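Local coordinates for lysine/ornithine decarboxylase (Vibrio vulnificus, PDB 2PLJ), which decarboxylates lysine and ornithine as a beta/alpha-barrel, fold type III enzyme and is captured here with a putrescine adduct of its pyridoxal phosphate cofactor, at residues G308-Y318 / E367-N376; L60-R70 / V92-A102. All blocks are in the same frame, centred on the assembly; numbering follows the deposited sequence.

Contact 1: residues G308-Y318 / E367-N376; sequences GQAEREGQIWY and ENILLPKLNN
Gly308 brings its CA to 3.2 Å from Asn376 OD1, the first touch between the hairpin 308-318 and the segment 367-376. The next residue, Gln309, uses both ends of its amide. Its NE2 donates to Leu374 O (2.9 Å) and to Asn376 OD1 (3.1 Å); the latter acceptor lies in the Gln309 amide plane, while the donor stands above the Asn376 carbonyl plane. Its OE1 accepts from Lys373 NZ, and the same ammonium donates to Leu374 O at 2.9 Å. That carbonyl is therefore gripped twice, from opposite faces of its plane. The other amide atom of Asn376, ND2, donates to Asn154 OD1 of the second subunit.

A type I' turn from Arg312 to Gln315 joins the two strands into a tight beta hairpin of the C-terminal beta domain, with strand 349-355 pairing beyond it. At Gln315, NE2 comes close to Asn368 OD1, but the angle is poor for a hydrogen bond. Ile316 CD1 rests on Lys373 CD (3.8 Å), the aliphatic part of a lysine bent at chi2 and chi4, and Ile316 CG2 lies over one face of the Tyr318 ring, toward its rim. Over the opposite face comes Leu374 CD1, a CH-pi contact 4.0 Å from the centroid and 9° off the ring normal. With CG beside its backbone N (chi1 -59°), Tyr318 presents its OH to Leu374 N, which donates a nearly straight bond of 3.0 Å; a water in the ring plane links the same hydroxyl to Leu371 O.

Contact 2: residues L60-R70 / V92-A102; sequences LDCDVIRQQYR and VVVRTLLAEGA
Glu100 OE2 receives Arg70 NE at 2.6 Å, and Glu100 OE1 receives Arg70 NH2 at 2.9 Å, a side-on, two-nitrogen salt bridge between helices 62-70 and 92-100. Both oxygens lie close to the guanidinium plane, but NE stands above the carboxylate plane whereas NH2 comes from the syn side. Arg70 reaches across with a chain extended from CG to NE. Glu100 bends at chi2 (63°), laying its CG against Tyr69 CD2 (3.5 Å) on the way to the arginine.

Arg66 crosses Thr96 at about a right angle, its NH1 near the CG2 methyl. Its NH2 bonds Asp63 OD1 within the guanidinium plane, and a water connects NH1 to Thr96 O. Thr96 turns OG1 back to its own helix, where it donates to Val92 O; its CG2, anti to the backbone N (chi1 -69° for OG1), is left to pack on Ile65 CG2. That Ile65 methyl also meets Leu97 CD2 at 3.6 Å. At the first turn of helix 62-75 Cys62 SG presses on Val92 CG1 (3.4 Å), and Leu60 CD2 packs on Val93 CG2. Where helix 91-100 ends, Tyr69 CE1 reaches Ala102 CB (3.5 Å), just past the Schellman motif at Gly101.

The helix axes approach to 9.8 Å and cross at -46°. Tyr69, Val93 and Leu97 also pack on strand 79-84 of the parallel barrel sheet, with Leu97 touching Phe104 of strand 103-106, while Leu60 and Val92 lean on strand 403-407.

Contact 2 closes before contact 1 opens along the chain, and their centres lie about 38 Å apart, with nearest atoms about 21 Å apart. Contact 2 packs helices 62-75 and 91-100 beside the parallel strands of the beta/alpha barrel, about 13 Å from the chain centre; contact 1 lies at about 33 Å, in the beta domain. Strand 57-61, whose last two residues open contact 2, pairs antiparallel with strand 300-312, which carries contact 1, so one mixed sheet reaches both. From that sheet the chain passes straight into helix 62-75 beside the barrel, linking the two domains of this fold type III decarboxylase. They also differ in the assembly: contact 1 meets the second subunit, whereas no other chain touches contact 2.

Contact 1: residues G308-Y318 / E367-N376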
loop_
_atom_site.group_PDB
_atom_site.type_symbol
_atom_site.label_atom_id
_atom_site.label_comp_id
_atom_site.label_asym_id
_atom_site.label_seq_id
_atom_site.Cartn_x
_atom_site.Cartn_y
_atom_site.Cartn_z
ATOM N N GLY A 308 -5.861 9.000 19.972
ATOM C CA GLY A 308 -6.662 10.151 20.389
ATOM C C GLY A 308 -8.057 10.013 19.815
ATOM O O GLY A 308 -8.413 8.986 19.198
ATOM N N GLN A 309 -8.829 11.067 20.004
ATOM C CA GLN A 309 -10.249 11.011 19.691
ATOM C C GLN A 309 -10.888 12.385 19.692
ATOM O O GLN A 309 -10.422 13.291 20.393
ATOM C CB GLN A 309 -10.973 10.093 20.685
ATOM C CG GLN A 309 -10.745 10.430 22.176
ATOM C CD GLN A 309 -11.455 9.466 23.084
ATOM O OE1 GLN A 309 -12.669 9.559 23.286
ATOM N NE2 GLN A 309 -10.706 8.531 23.646
ATOM N N ALA A 310 -11.949 12.529 18.902
ATOM C CA ALA A 310 -12.720 13.781 18.853
ATOM C C ALA A 310 -14.149 13.506 18.413
ATOM O O ALA A 310 -14.377 12.595 17.615
ATOM C CB ALA A 310 -12.054 14.757 17.883
ATOM N N GLU A 311 -15.101 14.303 18.909
ATOM C CA GLU A 311 -16.479 14.218 18.430
ATOM C C GLU A 311 -16.609 15.126 17.210
ATOM O O GLU A 311 -16.226 16.305 17.275
ATOM C CB GLU A 311 -17.482 14.610 19.519
ATOM C CG GLU A 311 -18.840 13.936 19.291
ATOM C CD GLU A 311 -19.984 14.609 20.006
ATOM O OE1 GLU A 311 -20.988 14.968 19.328
ATOM O OE2 GLU A 311 -19.882 14.786 21.245
ATOM N N ARG A 312 -17.106 14.569 16.101
ATOM C CA ARG A 312 -17.269 15.282 14.827
ATOM C C ARG A 312 -18.692 15.022 14.308
ATOM O O ARG A 312 -19.020 13.894 13.970
ATOM C CB ARG A 312 -16.238 14.832 13.768
ATOM C CG ARG A 312 -14.733 14.956 14.207
ATOM C CD ARG A 312 -13.679 14.543 13.105
ATOM N NE ARG A 312 -13.813 15.445 11.959
ATOM C CZ ARG A 312 -13.298 16.680 11.910
ATOM N NH1 ARG A 312 -12.522 17.112 12.901
ATOM N NH2 ARG A 312 -13.540 17.468 10.856
ATOM N N GLU A 313 -19.522 16.060 14.259
ATOM C CA GLU A 313 -20.903 15.929 13.746
ATOM C C GLU A 313 -21.677 14.757 14.378
ATOM O O GLU A 313 -22.265 13.928 13.655
ATOM C CB GLU A 313 -20.897 15.742 12.214
ATOM C CG GLU A 313 -20.238 16.861 11.390
ATOM C CD GLU A 313 -20.242 16.573 9.873
ATOM O OE1 GLU A 313 -20.265 15.394 9.452
ATOM O OE2 GLU A 313 -20.240 17.552 9.092
ATOM N N GLY A 314 -21.665 14.671 15.707
ATOM C CA GLY A 314 -22.358 13.610 16.438
ATOM C C GLY A 314 -21.769 12.195 16.407
ATOM O O GLY A 314 -22.402 11.249 16.890
ATOM N N GLN A 315 -20.565 12.038 15.860
ATOM C CA GLN A 315 -19.878 10.744 15.952
ATOM C C GLN A 315 -18.550 10.896 16.671
ATOM O O GLN A 315 -17.902 11.937 16.518
ATOM C CB GLN A 315 -19.618 10.166 14.567
ATOM C CG GLN A 315 -20.745 9.268 14.091
ATOM C CD GLN A 315 -20.400 8.578 12.810
ATOM O OE1 GLN A 315 -20.040 9.242 11.838
ATOM N NE2 GLN A 315 -20.495 7.227 12.787
ATOM N N ILE A 316 -18.156 9.875 17.443
ATOM C CA ILE A 316 -16.850 9.883 18.084
ATOM C C ILE A 316 -15.853 9.254 17.120
ATOM O O ILE A 316 -15.987 8.064 16.763
ATOM C CB ILE A 316 -16.780 9.114 19.435
ATOM C CG1 ILE A 316 -17.828 9.620 20.443
ATOM C CG2 ILE A 316 -15.350 9.221 20.042
ATOM C CD1 ILE A 316 -17.734 8.911 21.816
ATOM N N TRP A 317 -14.882 10.054 16.697
ATOM C CA TRP A 317 -13.754 9.537 15.896
ATOM C C TRP A 317 -12.628 9.051 16.812
ATOM O O TRP A 317 -12.149 9.808 17.656
ATOM C CB TRP A 317 -13.204 10.633 14.991
ATOM C CG TRP A 317 -14.040 10.922 13.788
ATOM C CD1 TRP A 317 -15.342 11.386 13.761
ATOM C CD2 TRP A 317 -13.640 10.768 12.423
ATOM N NE1 TRP A 317 -15.766 11.539 12.454
ATOM C CE2 TRP A 317 -14.742 11.155 11.617
ATOM C CE3 TRP A 317 -12.466 10.326 11.803
ATOM C CZ2 TRP A 317 -14.689 11.132 10.208
ATOM C CZ3 TRP A 317 -12.408 10.306 10.403
ATOM C CH2 TRP A 317 -13.519 10.692 9.625
ATOM N N TYR A 318 -12.232 7.788 16.644
ATOM C CA TYR A 318 -11.018 7.250 17.256
ATOM C C TYR A 318 -9.904 7.155 16.206
ATOM O O TYR A 318 -10.126 6.623 15.118
ATOM C CB TYR A 318 -11.270 5.863 17.856
ATOM C CG TYR A 318 -12.356 5.869 18.919
ATOM C CD1 TYR A 318 -12.139 6.506 20.146
ATOM C CD2 TYR A 318 -13.601 5.260 18.690
ATOM C CE1 TYR A 318 -13.114 6.524 21.147
ATOM C CE2 TYR A 318 -14.607 5.282 19.683
ATOM C CZ TYR A 318 -14.344 5.911 20.912
ATOM O OH TYR A 318 -15.308 5.958 21.897
ATOM N N GLU A 367 -16.204 3.472 8.669
ATOM C CA GLU A 367 -16.891 4.780 8.557
ATOM C C GLU A 367 -18.024 4.934 9.567
ATOM O O GLU A 367 -18.346 6.046 9.987
ATOM C CB GLU A 367 -17.449 4.997 7.138
ATOM C CG GLU A 367 -16.367 5.273 6.078
ATOM C CD GLU A 367 -16.958 5.449 4.683
ATOM O OE1 GLU A 367 -18.098 5.960 4.587
ATOM O OE2 GLU A 367 -16.289 5.063 3.684
ATOM N N ASN A 368 -18.641 3.823 9.949
ATOM C CA ASN A 368 -19.755 3.851 10.885
ATOM C C ASN A 368 -19.687 2.532 11.632
ATOM O O ASN A 368 -19.778 1.459 11.020
ATOM C CB ASN A 368 -21.099 4.002 10.136
ATOM C CG ASN A 368 -22.268 4.304 11.069
ATOM O OD1 ASN A 368 -22.098 4.912 12.129
ATOM N ND2 ASN A 368 -23.482 3.900 10.659
ATOM N N ILE A 369 -19.463 2.598 12.935
ATOM C CA ILE A 369 -19.401 1.399 13.767
ATOM C C ILE A 369 -19.843 1.747 15.185
ATOM O O ILE A 369 -19.428 2.780 15.737
ATOM C CB ILE A 369 -17.968 0.794 13.754
ATOM C CG1 ILE A 369 -17.895 -0.493 14.594
ATOM C CG2 ILE A 369 -16.943 1.846 14.178
ATOM C CD1 ILE A 369 -16.609 -1.371 14.309
ATOM N N LEU A 370 -20.696 0.906 15.769
ATOM C CA LEU A 370 -21.133 1.111 17.156
ATOM C C LEU A 370 -20.125 0.535 18.134
ATOM O O LEU A 370 -19.742 -0.632 18.030
ATOM C CB LEU A 370 -22.520 0.506 17.420
ATOM C CG LEU A 370 -23.687 1.057 16.593
ATOM C CD1 LEU A 370 -24.949 0.231 16.810
ATOM C CD2 LEU A 370 -23.944 2.527 16.901
ATOM N N LEU A 371 -19.674 1.371 19.060
ATOM C CA LEU A 371 -18.667 0.965 20.029
ATOM C C LEU A 371 -18.940 1.572 21.389
ATOM O O LEU A 371 -19.479 2.686 21.489
ATOM C CB LEU A 371 -17.264 1.395 19.579
ATOM C CG LEU A 371 -16.654 0.922 18.256
ATOM C CD1 LEU A 371 -15.326 1.633 18.073
ATOM C CD2 LEU A 371 -16.424 -0.615 18.208
ATOM N N PRO A 372 -18.543 0.856 22.453
ATOM C CA PRO A 372 -18.555 1.494 23.755
ATOM C C PRO A 372 -17.564 2.672 23.767
ATOM O O PRO A 372 -16.669 2.749 22.902
ATOM C CB PRO A 372 -18.108 0.375 24.709
ATOM C CG PRO A 372 -17.451 -0.623 23.875
ATOM C CD PRO A 372 -18.036 -0.533 22.502
ATOM N N LYS A 373 -17.746 3.594 24.705
ATOM C CA LYS A 373 -16.799 4.692 24.871
ATOM C C LYS A 373 -15.402 4.148 25.202
ATOM O O LYS A 373 -15.237 3.383 26.156
ATOM C CB LYS A 373 -17.270 5.679 25.953
ATOM C CG LYS A 373 -16.311 6.835 26.230
ATOM C CD LYS A 373 -16.050 7.692 24.981
ATOM C CE LYS A 373 -15.224 8.945 25.297
ATOM N NZ LYS A 373 -13.833 8.711 25.819
ATOM N N LEU A 374 -14.425 4.538 24.387
ATOM C CA LEU A 374 -13.032 4.144 24.589
ATOM C C LEU A 374 -12.181 5.306 25.078
ATOM O O LEU A 374 -12.404 6.455 24.684
ATOM C CB LEU A 374 -12.443 3.648 23.271
ATOM C CG LEU A 374 -13.197 2.509 22.580
ATOM C CD1 LEU A 374 -12.484 2.213 21.272
ATOM C CD2 LEU A 374 -13.282 1.284 23.493
ATOM N N ASN A 375 -11.211 4.994 25.933
ATOM C CA ASN A 375 -10.167 5.933 26.329
ATOM C C ASN A 375 -8.947 5.810 25.409
ATOM O O ASN A 375 -8.716 4.746 24.798
ATOM C CB ASN A 375 -9.712 5.623 27.753
ATOM C CG ASN A 375 -10.822 5.782 28.775
ATOM O OD1 ASN A 375 -10.985 4.939 29.651
ATOM N ND2 ASN A 375 -11.579 6.860 28.673
ATOM N N ASN A 376 -8.136 6.865 25.342
ATOM C CA ASN A 376 -6.858 6.735 24.646
ATOM C C ASN A 376 -6.095 5.576 25.262
ATOM O O ASN A 376 -6.119 5.384 26.503
ATOM C CB ASN A 376 -6.019 8.016 24.725
ATOM C CG ASN A 376 -6.688 9.205 24.037
ATOM O OD1 ASN A 376 -7.642 9.048 23.255
ATOM N ND2 ASN A 376 -6.193 10.404 24.335
HETATM O O HOH W 1 -17.560 5.056 21.172
#

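Contact 2: residues L60-R70 / V92-A102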
loop_
_atom_site.group_PDB
_atom_site.type_symbol
_atom_site.label_atom_id
_atom_site.label_comp_id
_atom_site.label_asym_id
_atom_site.label_seq_id
_atom_site.Cartn_x
_atom_site.Cartn_y
_atom_site.Cartn_z
ATOM N N LEU A 60 0.233 -13.936 15.372
ATOM C CA LEU A 60 0.201 -15.084 14.466
ATOM C C LEU A 60 0.197 -16.387 15.267
ATOM O O LEU A 60 1.117 -16.677 16.043
ATOM C CB LEU A 60 1.435 -15.038 13.558
ATOM C CG LEU A 60 1.766 -16.341 12.806
ATOM C CD1 LEU A 60 0.602 -16.633 11.812
ATOM C CD2 LEU A 60 3.117 -16.173 12.070
ATOM N N ASP A 61 -0.860 -17.164 15.073
ATOM C CA ASP A 61 -1.006 -18.411 15.833
ATOM C C ASP A 61 -0.715 -19.594 14.898
ATOM O O ASP A 61 -1.548 -19.945 14.024
ATOM C CB ASP A 61 -2.417 -18.516 16.431
ATOM C CG ASP A 61 -2.606 -19.781 17.288
ATOM O OD1 ASP A 61 -1.663 -20.611 17.354
ATOM O OD2 ASP A 61 -3.715 -19.944 17.872
ATOM N N CYS A 62 0.473 -20.215 15.057
ATOM C CA CYS A 62 0.858 -21.359 14.191
ATOM C C CYS A 62 -0.073 -22.576 14.291
ATOM O O CYS A 62 -0.113 -23.399 13.387
ATOM C CB CYS A 62 2.294 -21.797 14.469
ATOM S SG CYS A 62 3.444 -20.460 14.012
ATOM N N ASP A 63 -0.787 -22.702 15.404
ATOM C CA ASP A 63 -1.775 -23.795 15.541
ATOM C C ASP A 63 -2.852 -23.640 14.470
ATOM O O ASP A 63 -3.356 -24.628 13.904
ATOM C CB ASP A 63 -2.422 -23.748 16.934
ATOM C CG ASP A 63 -1.503 -24.255 18.031
ATOM O OD1 ASP A 63 -0.611 -25.109 17.769
ATOM O OD2 ASP A 63 -1.728 -23.833 19.185
ATOM N N VAL A 64 -3.209 -22.398 14.172
ATOM C CA VAL A 64 -4.282 -22.143 13.196
ATOM C C VAL A 64 -3.756 -22.403 11.779
ATOM O O VAL A 64 -4.456 -22.964 10.952
ATOM C CB VAL A 64 -4.882 -20.720 13.353
ATOM C CG1 VAL A 64 -5.907 -20.432 12.232
ATOM C CG2 VAL A 64 -5.566 -20.582 14.734
ATOM N N ILE A 65 -2.492 -22.042 11.532
ATOM C CA ILE A 65 -1.823 -22.407 10.258
ATOM C C ILE A 65 -1.960 -23.941 10.037
ATOM O O ILE A 65 -2.405 -24.397 8.971
ATOM C CB ILE A 65 -0.313 -21.987 10.269
ATOM C CG1 ILE A 65 -0.152 -20.431 10.340
ATOM C CG2 ILE A 65 0.415 -22.589 9.028
ATOM C CD1 ILE A 65 -0.803 -19.640 9.165
ATOM N N ARG A 66 -1.579 -24.710 11.039
ATOM C CA ARG A 66 -1.699 -26.179 10.933
ATOM C C ARG A 66 -3.163 -26.636 10.776
ATOM O O ARG A 66 -3.450 -27.500 9.936
ATOM C CB ARG A 66 -1.030 -26.844 12.125
ATOM C CG ARG A 66 0.491 -26.760 12.094
ATOM C CD ARG A 66 1.083 -27.553 13.272
ATOM N NE ARG A 66 0.889 -26.825 14.528
ATOM C CZ ARG A 66 1.790 -26.008 15.060
ATOM N NH1 ARG A 66 2.982 -25.824 14.468
ATOM N NH2 ARG A 66 1.504 -25.403 16.202
ATOM N N GLN A 67 -4.059 -26.100 11.598
ATOM C CA GLN A 67 -5.495 -26.439 11.487
ATOM C C GLN A 67 -6.038 -26.241 10.078
ATOM O O GLN A 67 -6.770 -27.100 9.536
ATOM C CB GLN A 67 -6.303 -25.559 12.434
ATOM C CG GLN A 67 -6.197 -26.020 13.875
ATOM C CD GLN A 67 -6.679 -24.960 14.850
ATOM O OE1 GLN A 67 -7.596 -24.175 14.537
ATOM N NE2 GLN A 67 -6.072 -24.934 16.039
ATOM N N GLN A 68 -5.737 -25.072 9.514
ATOM C CA GLN A 68 -6.227 -24.736 8.180
ATOM C C GLN A 68 -5.643 -25.687 7.114
ATOM O O GLN A 68 -6.384 -26.228 6.280
ATOM C CB GLN A 68 -5.952 -23.257 7.864
ATOM C CG GLN A 68 -6.722 -22.291 8.715
ATOM C CD GLN A 68 -8.224 -22.505 8.587
ATOM O OE1 GLN A 68 -8.868 -23.047 9.504
ATOM N NE2 GLN A 68 -8.782 -22.125 7.454
ATOM N N TYR A 69 -4.330 -25.910 7.173
ATOM C CA TYR A 69 -3.687 -26.847 6.236
ATOM C C TYR A 69 -4.345 -28.231 6.328
ATOM O O TYR A 69 -4.713 -28.834 5.311
ATOM C CB TYR A 69 -2.196 -26.975 6.528
ATOM C CG TYR A 69 -1.510 -27.944 5.595
ATOM C CD1 TYR A 69 -1.100 -27.539 4.327
ATOM C CD2 TYR A 69 -1.248 -29.259 5.994
ATOM C CE1 TYR A 69 -0.483 -28.453 3.444
ATOM C CE2 TYR A 69 -0.618 -30.172 5.112
ATOM C CZ TYR A 69 -0.239 -29.748 3.857
ATOM O OH TYR A 69 0.380 -30.647 2.993
ATOM N N ARG A 70 -4.502 -28.718 7.555
ATOM C CA ARG A 70 -5.090 -30.049 7.783
ATOM C C ARG A 70 -6.527 -30.134 7.281
ATOM O O ARG A 70 -6.907 -31.132 6.685
ATOM C CB ARG A 70 -4.993 -30.405 9.252
ATOM C CG ARG A 70 -3.538 -30.572 9.682
ATOM C CD ARG A 70 -3.451 -30.854 11.204
ATOM N NE ARG A 70 -2.055 -30.862 11.657
ATOM C CZ ARG A 70 -1.676 -30.980 12.928
ATOM N NH1 ARG A 70 -2.580 -31.109 13.902
ATOM N NH2 ARG A 70 -0.386 -30.992 13.234
ATOM N N VAL A 92 8.144 -17.932 9.595
ATOM C CA VAL A 92 7.550 -18.869 10.571
ATOM C C VAL A 92 6.407 -19.687 9.949
ATOM O O VAL A 92 6.298 -20.890 10.182
ATOM C CB VAL A 92 7.085 -18.153 11.829
ATOM C CG1 VAL A 92 6.299 -19.136 12.729
ATOM C CG2 VAL A 92 8.309 -17.652 12.604
ATOM N N VAL A 93 5.619 -19.043 9.101
ATOM C CA VAL A 93 4.558 -19.755 8.370
ATOM C C VAL A 93 5.182 -20.832 7.442
ATOM O O VAL A 93 4.702 -21.983 7.367
ATOM C CB VAL A 93 3.644 -18.768 7.603
ATOM C CG1 VAL A 93 2.693 -19.555 6.666
ATOM C CG2 VAL A 93 2.863 -17.857 8.621
ATOM N N VAL A 94 6.235 -20.438 6.722
ATOM C CA VAL A 94 6.957 -21.371 5.852
ATOM C C VAL A 94 7.487 -22.579 6.646
ATOM O O VAL A 94 7.263 -23.749 6.254
ATOM C CB VAL A 94 8.098 -20.644 5.076
ATOM C CG1 VAL A 94 8.940 -21.636 4.290
ATOM C CG2 VAL A 94 7.478 -19.632 4.099
ATOM N N ARG A 95 8.206 -22.305 7.749
ATOM C CA ARG A 95 8.735 -23.396 8.588
ATOM C C ARG A 95 7.623 -24.315 9.120
ATOM O O ARG A 95 7.760 -25.561 9.087
ATOM C CB ARG A 95 9.555 -22.862 9.770
ATOM C CG ARG A 95 10.887 -22.255 9.356
ATOM C CD ARG A 95 11.862 -22.250 10.545
ATOM N NE ARG A 95 11.332 -21.499 11.683
ATOM C CZ ARG A 95 11.593 -20.216 11.927
ATOM N NH1 ARG A 95 12.373 -19.526 11.085
ATOM N NH2 ARG A 95 11.086 -19.626 13.017
ATOM N N THR A 96 6.546 -23.696 9.597
ATOM C CA THR A 96 5.416 -24.443 10.192
ATOM C C THR A 96 4.817 -25.418 9.158
ATOM O O THR A 96 4.576 -26.598 9.427
ATOM C CB THR A 96 4.336 -23.458 10.729
ATOM O OG1 THR A 96 4.840 -22.741 11.876
ATOM C CG2 THR A 96 3.037 -24.202 11.097
ATOM N N LEU A 97 4.602 -24.894 7.956
ATOM C CA LEU A 97 4.032 -25.672 6.841
ATOM C C LEU A 97 4.991 -26.726 6.312
ATOM O O LEU A 97 4.592 -27.867 6.037
ATOM C CB LEU A 97 3.589 -24.714 5.752
ATOM C CG LEU A 97 2.338 -23.923 6.135
ATOM C CD1 LEU A 97 2.151 -22.892 5.035
ATOM C CD2 LEU A 97 1.068 -24.842 6.347
ATOM N N LEU A 98 6.271 -26.368 6.198
ATOM C CA LEU A 98 7.268 -27.362 5.805
ATOM C C LEU A 98 7.217 -28.585 6.763
ATOM O O LEU A 98 7.230 -29.756 6.332
ATOM C CB LEU A 98 8.666 -26.737 5.800
ATOM C CG LEU A 98 9.842 -27.660 5.435
ATOM C CD1 LEU A 98 9.729 -28.135 3.975
ATOM C CD2 LEU A 98 11.157 -26.912 5.698
ATOM N N ALA A 99 7.170 -28.305 8.063
ATOM C CA ALA A 99 7.192 -29.362 9.066
ATOM C C ALA A 99 5.919 -30.220 8.954
ATOM O O ALA A 99 5.922 -31.422 9.253
ATOM C CB ALA A 99 7.324 -28.741 10.461
ATOM N N GLU A 100 4.829 -29.582 8.522
ATOM C CA GLU A 100 3.534 -30.219 8.395
ATOM C C GLU A 100 3.434 -31.112 7.127
ATOM O O GLU A 100 2.564 -31.990 7.028
ATOM C CB GLU A 100 2.466 -29.110 8.487
ATOM C CG GLU A 100 1.042 -29.556 8.646
ATOM C CD GLU A 100 0.709 -30.333 9.924
ATOM O OE1 GLU A 100 1.374 -30.241 10.992
ATOM O OE2 GLU A 100 -0.264 -31.101 9.813
ATOM N N GLY A 101 4.342 -30.911 6.170
ATOM C CA GLY A 101 4.386 -31.701 4.929
ATOM C C GLY A 101 3.936 -30.935 3.681
ATOM O O GLY A 101 3.806 -31.529 2.593
ATOM N N ALA A 102 3.746 -29.624 3.821
ATOM C CA ALA A 102 3.265 -28.793 2.725
ATOM C C ALA A 102 4.312 -28.630 1.637
ATOM O O ALA A 102 5.505 -28.778 1.896
ATOM C CB ALA A 102 2.856 -27.395 3.221
HETATM O O HOH W 2 4.416 -27.240 12.092
#